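Local atomic coordinates of pectinesterase 1 (Solanum lycopersicum, PDB entry 1XG2), a protein that hydrolyses the methyl esters of pectin, releasing methanol, through this C-terminal pectinesterase domain, and may prepare cell walls for softening during fruit ripening. Residues Q141-S146 against V161-C166; F292-L297 against V309-G314; M119-R124 against G301-S306; S196-N201 against V230-Y235. All coordinates share one frame; numbering follows the deposited sequence. Where two conformers were deposited one is given.

Contact 1: Q141-S146 against V161-C166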
loop_
_atom_site.group_PDB
_atom_site.type_symbol
_atom_site.label_atom_id
_atom_site.label_comp_id
_atom_site.label_asym_id
_atom_site.label_seq_id
_atom_site.Cartn_x
_atom_site.Cartn_y
_atom_site.Cartn_z
ATOM N N GLN A 141 2.028 -2.226 7.260
ATOM C CA GLN A 141 3.332 -1.575 7.145
ATOM C C GLN A 141 3.512 -0.525 8.247
ATOM O O GLN A 141 2.563 0.136 8.653
ATOM C CB GLN A 141 3.493 -0.916 5.767
ATOM C CG GLN A 141 3.087 -1.804 4.596
ATOM C CD GLN A 141 3.211 -1.150 3.230
ATOM O OE1 GLN A 141 2.651 -1.659 2.246
ATOM N NE2 GLN A 141 3.937 -0.061 3.152
ATOM N N PHE A 142 4.747 -0.395 8.706
ATOM C CA PHE A 142 5.136 0.582 9.705
ATOM C C PHE A 142 6.368 1.321 9.204
ATOM O O PHE A 142 7.386 0.692 8.859
ATOM C CB PHE A 142 5.441 -0.125 11.020
ATOM C CG PHE A 142 5.773 0.796 12.163
ATOM C CD1 PHE A 142 4.864 1.733 12.618
ATOM C CD2 PHE A 142 7.003 0.695 12.805
ATOM C CE1 PHE A 142 5.199 2.576 13.674
ATOM C CE2 PHE A 142 7.327 1.528 13.880
ATOM C CZ PHE A 142 6.437 2.462 14.297
ATOM N N TYR A 143 6.261 2.644 9.187
ATOM C CA TYR A 143 7.335 3.550 8.825
ATOM C C TYR A 143 7.719 4.357 10.057
ATOM O O TYR A 143 6.869 4.955 10.697
ATOM C CB TYR A 143 6.901 4.500 7.702
ATOM C CG TYR A 143 6.679 3.765 6.409
ATOM C CD1 TYR A 143 5.533 2.982 6.215
ATOM C CD2 TYR A 143 7.596 3.843 5.375
ATOM C CE1 TYR A 143 5.320 2.295 5.030
ATOM C CE2 TYR A 143 7.394 3.142 4.178
ATOM C CZ TYR A 143 6.264 2.356 4.028
ATOM O OH TYR A 143 6.059 1.647 2.862
ATOM N N ARG A 144 9.005 4.365 10.369
ATOM C CA ARG A 144 9.511 4.981 11.583
ATOM C C ARG A 144 10.790 5.745 11.297
ATOM O O ARG A 144 11.685 5.246 10.613
ATOM C CB ARG A 144 9.766 3.895 12.621
ATOM C CG ARG A 144 10.354 4.362 13.937
ATOM C CD ARG A 144 9.404 5.163 14.826
ATOM N NE ARG A 144 10.144 5.740 15.947
ATOM C CZ ARG A 144 9.654 5.973 17.161
ATOM N NH1 ARG A 144 8.382 5.720 17.461
ATOM N NH2 ARG A 144 10.452 6.483 18.091
ATOM N N ASP A 145 10.888 6.946 11.872
ATOM C CA ASP A 145 12.105 7.750 11.829
ATOM C C ASP A 145 12.626 7.974 10.403
ATOM O O ASP A 145 13.830 8.020 10.177
ATOM C CB ASP A 145 13.193 7.097 12.684
ATOM C CG ASP A 145 12.888 7.152 14.177
ATOM O OD1 ASP A 145 13.580 6.441 14.935
ATOM O OD2 ASP A 145 11.997 7.865 14.680
ATOM N N SER A 146 11.712 8.102 9.444
ATOM C CA SER A 146 12.095 8.133 8.038
ATOM C C SER A 146 11.751 9.483 7.415
ATOM O O SER A 146 10.973 10.260 7.961
ATOM C CB SER A 146 11.419 6.981 7.282
ATOM O OG SER A 146 11.954 5.718 7.676
ATOM N N VAL A 161 -1.374 1.125 7.112
ATOM C CA VAL A 161 -0.051 1.698 7.294
ATOM C C VAL A 161 -0.043 2.843 8.303
ATOM O O VAL A 161 -0.891 3.735 8.263
ATOM C CB VAL A 161 0.561 2.163 5.925
ATOM C CG1 VAL A 161 -0.280 3.233 5.274
ATOM C CG2 VAL A 161 1.984 2.662 6.109
ATOM N N VAL A 162 0.927 2.788 9.212
ATOM C CA VAL A 162 1.215 3.879 10.136
ATOM C C VAL A 162 2.610 4.459 9.904
ATOM O O VAL A 162 3.604 3.725 9.849
ATOM C CB VAL A 162 1.100 3.395 11.584
ATOM C CG1 VAL A 162 1.452 4.509 12.562
ATOM C CG2 VAL A 162 -0.314 2.882 11.832
ATOM N N PHE A 163 2.655 5.777 9.756
ATOM C CA PHE A 163 3.884 6.566 9.734
ATOM C C PHE A 163 4.028 7.207 11.099
ATOM O O PHE A 163 3.122 7.898 11.572
ATOM C CB PHE A 163 3.827 7.649 8.655
ATOM C CG PHE A 163 3.748 7.106 7.267
ATOM C CD1 PHE A 163 2.531 6.722 6.733
ATOM C CD2 PHE A 163 4.895 6.973 6.487
ATOM C CE1 PHE A 163 2.458 6.190 5.464
ATOM C CE2 PHE A 163 4.826 6.448 5.215
ATOM C CZ PHE A 163 3.611 6.066 4.700
ATOM N N GLN A 164 5.157 6.963 11.744
ATOM C CA GLN A 164 5.399 7.487 13.067
ATOM C C GLN A 164 6.758 8.150 13.138
ATOM O O GLN A 164 7.751 7.538 12.784
ATOM C CB GLN A 164 5.325 6.346 14.069
ATOM C CG GLN A 164 4.725 6.713 15.370
ATOM C CD GLN A 164 4.555 5.505 16.260
ATOM O OE1 GLN A 164 5.545 4.896 16.659
ATOM N NE2 GLN A 164 3.312 5.142 16.553
ATOM N N LYS A 165 6.797 9.393 13.615
ATOM C CA LYS A 165 8.047 10.147 13.730
ATOM C C LYS A 165 8.830 10.203 12.409
ATOM O O LYS A 165 10.056 10.093 12.378
ATOM C CB LYS A 165 8.909 9.598 14.874
ATOM C CG LYS A 165 8.169 9.505 16.200
ATOM C CD LYS A 165 8.623 10.521 17.212
ATOM C CE LYS A 165 7.789 10.449 18.513
ATOM N NZ LYS A 165 8.337 9.500 19.552
ATOM N N CYS A 166 8.089 10.381 11.322
ATOM C CA CYS A 166 8.664 10.612 10.005
ATOM C C CYS A 166 8.546 12.080 9.644
ATOM O O CYS A 166 7.665 12.772 10.134
ATOM C CB CYS A 166 7.931 9.784 8.949
ATOM S SG CYS A 166 8.132 7.995 9.180
#
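Y143 is the residue most covered in this pairing of two parallel strands. Its ring lies over one face of the F163 ring as an offset stack. The ring centroids are 4.6 Å apart and the planes 21° from each other. Both side chains have CG anti to the carbonyl carbon, so they run side by side and point the same way. Y143 CB sits 3.4 Å from F163 CD2, which makes the packing tight. Y143 CE1 also meets V161 CG2 at 3.5 Å. The backbone of Y143 is gripped from both ends. Its N donates to V162 O at 2.9 Å in an almost straight bond, and its O takes Q164 N at 2.8 Å. An alanine in place of Y143 removes the ring and with it the stack on F163, which would probably loosen the packing round F163 and V161.

Q164 and R144 meet on the other face of the sheet, beside F142 and V162. R144 NH1 reaches Q164 OE1 at 3.1 Å, a weak bond, with the guanidinium and amide planes 72° apart. The same OE1 touches the edge of the F142 ring at CZ, 3.5 Å away. K165 CG covers one face of the R144 guanidinium, while NE forms a salt bridge with D145 OD2. Q164 NE2 is held by V312 O and Q198 OE1.

Strands 120-123 and 194-198 flank the pair in the long parallel sheet of the β-helix. F142, V162 and Q164 lie under V294 of helix 294-297, whereas Y143 and F163 face the other way and touch I122 and I197 respectively.

Contact 2: F292-L297 against V309-G314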
loop_
_atom_site.group_PDB
_atom_site.type_symbol
_atom_site.label_atom_id
_atom_site.label_comp_id
_atom_site.label_asym_id
_atom_site.label_seq_id
_atom_site.Cartn_x
_atom_site.Cartn_y
_atom_site.Cartn_z
ATOM N N PHE A 292 -6.802 4.229 14.512
ATOM C CA PHE A 292 -5.700 4.550 13.610
ATOM C C PHE A 292 -4.330 4.421 14.256
ATOM O O PHE A 292 -3.331 4.783 13.656
ATOM C CB PHE A 292 -5.958 5.922 12.982
ATOM C CG PHE A 292 -7.288 5.980 12.275
ATOM C CD1 PHE A 292 -7.442 5.416 11.012
ATOM C CD2 PHE A 292 -8.403 6.490 12.911
ATOM C CE1 PHE A 292 -8.674 5.416 10.369
ATOM C CE2 PHE A 292 -9.640 6.495 12.283
ATOM C CZ PHE A 292 -9.781 5.956 11.003
ATOM N N THR A 293 -4.295 3.835 15.456
ATOM C CA THR A 293 -3.042 3.595 16.169
ATOM C C THR A 293 -2.393 2.322 15.672
ATOM O O THR A 293 -3.001 1.511 14.972
ATOM C CB THR A 293 -3.263 3.480 17.693
ATOM O OG1 THR A 293 -4.202 2.436 17.972
ATOM C CG2 THR A 293 -3.888 4.732 18.259
ATOM N N VAL A 294 -1.137 2.153 16.028
ATOM C CA VAL A 294 -0.379 0.959 15.667
ATOM C C VAL A 294 -1.104 -0.293 16.163
ATOM O O VAL A 294 -1.214 -1.288 15.448
ATOM C CB VAL A 294 1.018 1.024 16.253
ATOM C CG1 VAL A 294 1.686 -0.347 16.297
ATOM C CG2 VAL A 294 1.863 2.013 15.489
ATOM N N ALA A 295 -1.597 -0.220 17.396
ATOM C CA ALA A 295 -2.299 -1.336 18.013
ATOM C C ALA A 295 -3.525 -1.773 17.200
ATOM O O ALA A 295 -3.739 -2.959 16.988
ATOM C CB ALA A 295 -2.708 -0.965 19.426
ATOM N N LYS A 296 -4.317 -0.821 16.726
ATOM C CA LYS A 296 -5.595 -1.163 16.106
ATOM C C LYS A 296 -5.526 -1.303 14.586
ATOM O O LYS A 296 -6.194 -2.162 14.021
ATOM C CB LYS A 296 -6.659 -0.126 16.471
ATOM C CG LYS A 296 -6.910 0.012 17.963
ATOM C CD LYS A 296 -7.460 -1.264 18.579
ATOM C CE LYS A 296 -7.531 -1.146 20.107
ATOM N NZ LYS A 296 -7.930 -2.435 20.741
ATOM N N LEU A 297 -4.758 -0.451 13.915
ATOM C CA LEU A 297 -4.770 -0.429 12.450
ATOM C C LEU A 297 -3.878 -1.508 11.838
ATOM O O LEU A 297 -4.230 -2.103 10.826
ATOM C CB LEU A 297 -4.382 0.951 11.919
ATOM C CG LEU A 297 -4.419 1.129 10.391
ATOM C CD1 LEU A 297 -5.831 0.986 9.843
ATOM C CD2 LEU A 297 -3.850 2.480 10.016
ATOM N N VAL A 309 12.684 -2.310 16.392
ATOM C CA VAL A 309 12.356 -0.902 16.122
ATOM C C VAL A 309 11.551 -0.257 17.253
ATOM O O VAL A 309 10.760 -0.925 17.931
ATOM C CB VAL A 309 11.564 -0.736 14.768
ATOM C CG1 VAL A 309 10.100 -1.145 14.929
ATOM C CG2 VAL A 309 11.649 0.690 14.255
ATOM N N ALA A 310 11.750 1.041 17.472
ATOM C CA ALA A 310 10.895 1.771 18.402
ATOM C C ALA A 310 9.512 1.993 17.811
ATOM O O ALA A 310 9.375 2.281 16.609
ATOM C CB ALA A 310 11.512 3.114 18.762
ATOM N N TYR A 311 8.492 1.849 18.652
ATOM C CA TYR A 311 7.136 2.252 18.287
ATOM C C TYR A 311 6.339 2.659 19.502
ATOM O O TYR A 311 6.579 2.172 20.612
ATOM C CB TYR A 311 6.387 1.135 17.520
ATOM C CG TYR A 311 6.131 -0.128 18.325
ATOM C CD1 TYR A 311 7.141 -1.063 18.546
ATOM C CD2 TYR A 311 4.881 -0.383 18.872
ATOM C CE1 TYR A 311 6.907 -2.227 19.281
ATOM C CE2 TYR A 311 4.644 -1.530 19.612
ATOM C CZ TYR A 311 5.647 -2.445 19.817
ATOM O OH TYR A 311 5.384 -3.586 20.557
ATOM N N VAL A 312 5.408 3.575 19.277
ATOM C CA VAL A 312 4.374 3.917 20.224
ATOM C C VAL A 312 3.132 3.147 19.816
ATOM O O VAL A 312 2.670 3.243 18.679
ATOM C CB VAL A 312 4.101 5.433 20.224
ATOM C CG1 VAL A 312 2.849 5.783 21.029
ATOM C CG2 VAL A 312 5.330 6.181 20.747
ATOM N N ASP A 313 2.577 2.409 20.772
ATOM C CA ASP A 313 1.435 1.536 20.543
ATOM C C ASP A 313 0.080 2.253 20.444
ATOM O O ASP A 313 -0.808 1.835 19.684
ATOM C CB ASP A 313 1.371 0.518 21.684
ATOM C CG ASP A 313 0.702 -0.749 21.271
ATOM O OD1 ASP A 313 1.223 -1.435 20.370
ATOM O OD2 ASP A 313 -0.362 -1.144 21.782
ATOM N N GLY A 314 -0.078 3.305 21.241
ATOM C CA GLY A 314 -1.337 4.011 21.390
ATOM C C GLY A 314 -1.315 5.428 20.842
ATOM O O GLY A 314 -0.572 5.718 19.905
HETATM O O HOH W 1 -0.004 4.362 17.566
#
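The Y311 ring has V309 O and D313 OD1 at its edge, near its plane. V294 CG1 approaches CD2 of this ring at 4.1 Å, with the two side chains crossing at about a right angle. The other flat group is the carboxylate of D313. Its CG is anti to the backbone N, which brings OD2 to 3.3 Å from A295 CB, beside the first turn of helix 294-297. The start of this helix would probably favour the charged form of D313.

T293 is the N-cap of the helix. Its OG1 accepts a weak capping bond from K296 N at 3.5 Å and is also hydrogen-bonded to M290 O. The other two amides of the first turn find partners towards 309-314. A295 N donates to D313 O at 3.2 Å, with the donor in the carbonyl plane. V294 N donates to a water at 2.9 Å, and this water donates to G314 O at 2.8 Å. Segment 309-314 thus takes up two first-turn amides, where both segments lie across the outer face of the parallel β-helix.

Methyl groups pack on the backbone of the tail. V294 CG2 rests on V312 O at 3.5 Å, and T293 CG2 lies 3.7 Å from G314 C. V294 also touches F142, V162 and Q164 of the sheet. V312 O is hydrogen-bonded to Q164 NE2, and G314 O to Q198 NE2.

Contact 3: M119-R124 against G301-S306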
loop_
_atom_site.group_PDB
_atom_site.type_symbol
_atom_site.label_atom_id
_atom_site.label_comp_id
_atom_site.label_asym_id
_atom_site.label_seq_id
_atom_site.Cartn_x
_atom_site.Cartn_y
_atom_site.Cartn_z
ATOM N N MET A 119 3.573 -7.059 7.550
ATOM C CA MET A 119 4.424 -6.912 8.725
ATOM C C MET A 119 5.831 -6.439 8.349
ATOM O O MET A 119 6.837 -6.973 8.799
ATOM C CB MET A 119 4.502 -8.266 9.430
ATOM C CG MET A 119 3.127 -8.780 9.865
ATOM S SD MET A 119 3.233 -10.326 10.774
ATOM C CE MET A 119 3.348 -11.435 9.362
ATOM N N SER A 120 5.842 -5.414 7.508
ATOM C CA SER A 120 7.076 -4.790 7.059
ATOM C C SER A 120 7.377 -3.514 7.850
ATOM O O SER A 120 6.467 -2.807 8.297
ATOM C CB SER A 120 6.989 -4.490 5.559
ATOM O OG SER A 120 5.803 -3.764 5.271
ATOM N N VAL A 121 8.668 -3.236 8.023
ATOM C CA VAL A 121 9.133 -2.060 8.732
ATOM C C VAL A 121 10.120 -1.312 7.853
ATOM O O VAL A 121 11.043 -1.915 7.292
ATOM C CB VAL A 121 9.862 -2.430 10.045
ATOM C CG1 VAL A 121 10.368 -1.145 10.758
ATOM C CG2 VAL A 121 8.951 -3.212 10.943
ATOM N N ILE A 122 9.908 -0.009 7.727
ATOM C CA ILE A 122 10.826 0.885 7.039
ATOM C C ILE A 122 11.335 1.844 8.128
ATOM O O ILE A 122 10.595 2.684 8.623
ATOM C CB ILE A 122 10.098 1.597 5.867
ATOM C CG1 ILE A 122 9.690 0.577 4.796
ATOM C CG2 ILE A 122 10.990 2.627 5.197
ATOM C CD1 ILE A 122 8.474 -0.258 5.132
ATOM N N ASN A 123 12.610 1.706 8.485
ATOM C CA ASN A 123 13.214 2.374 9.622
ATOM C C ASN A 123 14.419 3.205 9.190
ATOM O O ASN A 123 15.346 2.679 8.605
ATOM C CB ASN A 123 13.675 1.304 10.608
ATOM C CG ASN A 123 14.145 1.878 11.943
ATOM O OD1 ASN A 123 15.036 1.339 12.597
ATOM N ND2 ASN A 123 13.557 3.007 12.328
ATOM N N ARG A 124 14.396 4.491 9.492
ATOM C CA ARG A 124 15.510 5.392 9.218
ATOM C C ARG A 124 15.892 5.355 7.734
ATOM O O ARG A 124 17.066 5.208 7.394
ATOM C CB ARG A 124 16.720 5.040 10.086
ATOM C CG ARG A 124 16.470 5.204 11.586
ATOM C CD ARG A 124 17.748 5.210 12.418
ATOM N NE ARG A 124 18.554 4.010 12.225
ATOM C CZ ARG A 124 18.545 2.935 13.018
ATOM N NH1 ARG A 124 17.785 2.872 14.104
ATOM N NH2 ARG A 124 19.332 1.915 12.730
ATOM N N GLY A 301 1.976 -4.755 17.726
ATOM C CA GLY A 301 2.762 -5.425 18.743
ATOM C C GLY A 301 3.037 -6.885 18.423
ATOM O O GLY A 301 4.170 -7.356 18.614
ATOM N N SER A 302 2.018 -7.584 17.911
ATOM C CA SER A 302 2.128 -9.009 17.573
ATOM C C SER A 302 3.283 -9.316 16.644
ATOM O O SER A 302 3.678 -10.476 16.503
ATOM C CB SER A 302 0.804 -9.530 16.981
ATOM O OG SER A 302 0.479 -8.921 15.733
ATOM N N TRP A 303 3.817 -8.291 15.986
ATOM C CA TRP A 303 4.979 -8.455 15.139
ATOM C C TRP A 303 6.051 -7.361 15.262
ATOM O O TRP A 303 7.168 -7.579 14.846
ATOM C CB TRP A 303 4.558 -8.598 13.670
ATOM C CG TRP A 303 3.707 -7.485 13.148
ATOM C CD1 TRP A 303 2.362 -7.367 13.282
ATOM C CD2 TRP A 303 4.138 -6.339 12.399
ATOM N NE1 TRP A 303 1.921 -6.222 12.669
ATOM C CE2 TRP A 303 2.990 -5.574 12.110
ATOM C CE3 TRP A 303 5.379 -5.886 11.932
ATOM C CZ2 TRP A 303 3.044 -4.375 11.384
ATOM C CZ3 TRP A 303 5.432 -4.697 11.204
ATOM C CH2 TRP A 303 4.276 -3.957 10.941
ATOM N N LEU A 304 5.746 -6.193 15.801
ATOM C CA LEU A 304 6.767 -5.143 15.836
ATOM C C LEU A 304 7.826 -5.431 16.876
ATOM O O LEU A 304 9.003 -5.141 16.653
ATOM C CB LEU A 304 6.169 -3.781 16.108
ATOM C CG LEU A 304 5.652 -3.074 14.864
ATOM C CD1 LEU A 304 4.943 -1.786 15.274
ATOM C CD2 LEU A 304 6.769 -2.813 13.852
ATOM N N ARG A 305 7.423 -6.023 18.006
ATOM C CA ARG A 305 8.366 -6.192 19.110
ATOM C C ARG A 305 9.584 -7.023 18.708
ATOM O O ARG A 305 10.688 -6.743 19.178
ATOM C CB ARG A 305 7.691 -6.702 20.408
ATOM C CG ARG A 305 7.056 -8.111 20.250
ATOM C CD ARG A 305 6.594 -8.797 21.552
ATOM N NE ARG A 305 5.205 -8.489 21.922
ATOM C CZ ARG A 305 4.114 -9.101 21.454
ATOM N NH1 ARG A 305 4.194 -10.092 20.569
ATOM N NH2 ARG A 305 2.918 -8.714 21.889
ATOM N N SER A 306 9.430 -7.997 17.807
ATOM C CA SER A 306 10.580 -8.822 17.429
ATOM C C SER A 306 11.524 -8.175 16.428
ATOM O O SER A 306 12.573 -8.732 16.138
ATOM C CB SER A 306 10.147 -10.201 16.917
ATOM O OG SER A 306 9.265 -10.797 17.857
#
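W303 has CG in the crowded position between its backbone N and carbonyl carbon, chi1 55°. This turns the flat indole towards M119. M119 has CG anti to its own carbonyl carbon, an extended chi2 and a bend at chi3 of -82°. CA, CB, CG and SD therefore follow one another across a single face of the indole. The backbone end lies over the six-membered ring. M119 CA is 3.4 Å from the centroid of that ring and only 11° off its normal, which makes a CH-pi contact. M119 CB is 3.6 Å from W303 CD2, at the fusion of the two rings. The sulfur is oblique to the five-membered ring, with SD 4.2 Å from its centroid.

The edge of the indole is also occupied. S120 O comes to 3.6 Å from W303 CZ3, near the ring plane. V121 CG2 meets the same CZ3 at 3.8 Å. L304 CG covers the opposite face of the indole, 4.0 Å above the plane. L304 CD2 then reaches V121 CG2 at 3.7 Å, so W303 and L304 of the short helix touch the same valine. The indole is thus held flat between M119 and L304. Its NE1 is hydrogen-bonded to I298 O, which would fix the rotation of the ring. F142, on the next strand, touches both W303 and L304.

Across the segments the contact is apolar, a Met-aromatic pair combined with a CH-pi contact. It packs helix 301-304, near the C-terminus, against the outer side of strand 120-123 in the pectinesterase parallel β-helix.

Contact 4: S196-N201 against V230-Y235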
loop_
_atom_site.group_PDB
_atom_site.type_symbol
_atom_site.label_atom_id
_atom_site.label_comp_id
_atom_site.label_asym_id
_atom_site.label_seq_id
_atom_site.Cartn_x
_atom_site.Cartn_y
_atom_site.Cartn_z
ATOM N N SER A 196 -2.389 6.201 8.311
ATOM C CA SER A 196 -2.371 6.936 9.562
ATOM C C SER A 196 -1.000 7.589 9.697
ATOM O O SER A 196 0.020 6.927 9.559
ATOM C CB SER A 196 -2.617 5.978 10.723
ATOM O OG SER A 196 -2.412 6.619 11.969
ATOM N N ILE A 197 -0.989 8.893 9.947
ATOM C CA ILE A 197 0.230 9.663 10.098
ATOM C C ILE A 197 0.205 10.236 11.517
ATOM O O ILE A 197 -0.699 10.994 11.857
ATOM C CB ILE A 197 0.264 10.783 9.039
ATOM C CG1 ILE A 197 0.471 10.183 7.646
ATOM C CG2 ILE A 197 1.361 11.841 9.331
ATOM C CD1 ILE A 197 0.040 11.126 6.528
ATOM N N GLN A 198 1.196 9.873 12.317
ATOM C CA GLN A 198 1.201 10.142 13.757
ATOM C C GLN A 198 2.563 10.603 14.239
ATOM O O GLN A 198 3.560 9.964 13.951
ATOM C CB GLN A 198 0.831 8.852 14.500
ATOM C CG GLN A 198 0.483 9.039 15.954
ATOM C CD GLN A 198 0.237 7.711 16.671
ATOM O OE1 GLN A 198 0.777 6.671 16.274
ATOM N NE2 GLN A 198 -0.561 7.755 17.741
ATOM N N PHE A 199 2.603 11.694 15.001
ATOM C CA PHE A 199 3.865 12.252 15.516
ATOM C C PHE A 199 4.861 12.550 14.395
ATOM O O PHE A 199 6.066 12.402 14.572
ATOM C CB PHE A 199 4.541 11.325 16.527
ATOM C CG PHE A 199 3.607 10.691 17.507
ATOM C CD1 PHE A 199 3.704 9.336 17.779
ATOM C CD2 PHE A 199 2.660 11.439 18.185
ATOM C CE1 PHE A 199 2.848 8.732 18.688
ATOM C CE2 PHE A 199 1.799 10.837 19.098
ATOM C CZ PHE A 199 1.903 9.484 19.353
ATOM N N CYS A 200 4.346 12.999 13.259
ATOM C CA CYS A 200 5.161 13.296 12.104
ATOM C C CYS A 200 5.343 14.803 11.954
ATOM O O CYS A 200 4.665 15.607 12.603
ATOM C CB CYS A 200 4.503 12.715 10.848
ATOM S SG CYS A 200 4.667 10.906 10.736
ATOM N N ASN A 201 6.281 15.155 11.089
ATOM C CA ASN A 201 6.546 16.521 10.694
ATOM C C ASN A 201 6.139 16.648 9.247
ATOM O O ASN A 201 6.775 16.042 8.407
ATOM C CB ASN A 201 8.054 16.728 10.793
ATOM C CG ASN A 201 8.437 18.024 11.437
ATOM O OD1 ASN A 201 7.781 18.486 12.364
ATOM N ND2 ASN A 201 9.567 18.597 10.983
ATOM N N VAL A 230 -5.917 9.558 8.231
ATOM C CA VAL A 230 -5.954 10.363 9.438
ATOM C C VAL A 230 -4.572 10.874 9.748
ATOM O O VAL A 230 -3.576 10.140 9.658
ATOM C CB VAL A 230 -6.492 9.580 10.637
ATOM C CG1 VAL A 230 -6.349 10.385 11.917
ATOM C CG2 VAL A 230 -7.931 9.221 10.406
ATOM N N VAL A 231 -4.520 12.155 10.090
ATOM C CA VAL A 231 -3.282 12.813 10.450
ATOM C C VAL A 231 -3.460 13.269 11.896
ATOM O O VAL A 231 -4.351 14.060 12.174
ATOM C CB VAL A 231 -3.014 14.029 9.561
ATOM C CG1 VAL A 231 -1.757 14.761 10.041
ATOM C CG2 VAL A 231 -2.889 13.612 8.089
ATOM N N MET A 232 -2.647 12.751 12.809
ATOM C CA MET A 232 -2.820 13.073 14.229
ATOM C C MET A 232 -1.539 13.307 15.007
ATOM O O MET A 232 -0.484 12.776 14.681
ATOM C CB MET A 232 -3.692 12.014 14.912
ATOM C CG MET A 232 -3.207 10.617 14.882
ATOM S SD MET A 232 -4.552 9.444 15.357
ATOM C CE MET A 232 -3.594 7.981 15.380
ATOM N N GLU A 233 -1.645 14.137 16.046
ATOM C CA GLU A 233 -0.524 14.497 16.890
ATOM C C GLU A 233 0.721 14.845 16.087
ATOM O O GLU A 233 1.835 14.482 16.458
ATOM C CB GLU A 233 -0.234 13.382 17.901
ATOM C CG GLU A 233 -1.341 13.193 18.930
ATOM C CD GLU A 233 -1.304 14.210 20.085
ATOM O OE1 GLU A 233 -0.361 15.047 20.182
ATOM O OE2 GLU A 233 -2.246 14.172 20.913
ATOM N N SER A 234 0.518 15.564 14.992
ATOM C CA SER A 234 1.595 15.903 14.076
ATOM C C SER A 234 1.738 17.413 13.922
ATOM O O SER A 234 0.803 18.182 14.185
ATOM C CB SER A 234 1.343 15.282 12.697
ATOM O OG SER A 234 1.380 13.866 12.743
ATOM N N TYR A 235 2.933 17.817 13.511
ATOM C CA TYR A 235 3.220 19.197 13.178
ATOM C C TYR A 235 2.926 19.400 11.711
ATOM O O TYR A 235 3.432 18.667 10.863
ATOM C CB TYR A 235 4.675 19.535 13.478
ATOM C CG TYR A 235 5.085 20.922 13.019
ATOM C CD1 TYR A 235 5.042 22.007 13.899
ATOM C CD2 TYR A 235 5.526 21.154 11.710
ATOM C CE1 TYR A 235 5.413 23.286 13.485
ATOM C CE2 TYR A 235 5.897 22.437 11.289
ATOM C CZ TYR A 235 5.848 23.489 12.191
ATOM O OH TYR A 235 6.211 24.752 11.792
#
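Two parallel strands exchange backbone bonds here, and their bonding continues through the turns that follow. I197 N donates to V230 O at 2.9 Å. M232 N donates to I197 O at 2.8 Å, almost along the C=O axis. Beyond the strands, M232 O accepts two donors. F199 N reaches it at 3.3 Å in the carbonyl plane, and S234 OG at 2.9 Å from above that plane. S234 OG in turn accepts C200 N at 3.1 Å. Y235 N then restores the strand ladder by donating to C200 O at 3.0 Å. An alanine in place of S234 removes OG, acceptor of C200 N and donor to M232 O, and would probably loosen the two turns.

Outside partners take other polar atoms. N264 binds S234 N through OD1 and V231 O through ND2. Q198 OE1 accepts from Q164 NE2, and Q198 NE2 is bonded to G314 O. S196 OG is bonded to F292 O, and N201 ND2 to Q167 OE1.

Side chains also pack across the pair. I197 CD1 lies 4.1 Å from V231 CG2, side by side on one face of the sheet. At the turns, F199 CE2 meets E233 CB at 3.5 Å. F199 and E233 both have positive phi, so the two chains bend alike. Parallel strands in register, with like turns stacked after them, are what successive coils of the pectinesterase β-helix give.

Contacts 1, 3 and 4 share the 11-stranded parallel sheet of the β-helix. Its strands 120-123, 140-144, 160-164, 194-198 and 228-232 lie side by side in chain order. Contact 1 is central: its centre is about 10 Å from the centre of each other contact. Contacts 3 and 4 are about 18 Å apart and do not touch. Contact 2 lies on the outer face of this sheet, and its segments alternate along the chain with those of contact 3. F142, V162 and Q164 of contact 1 touch contact 2, while S196 and Q198 of contact 4 bond to it. The C-terminal region thus returns across earlier coils and ties them together.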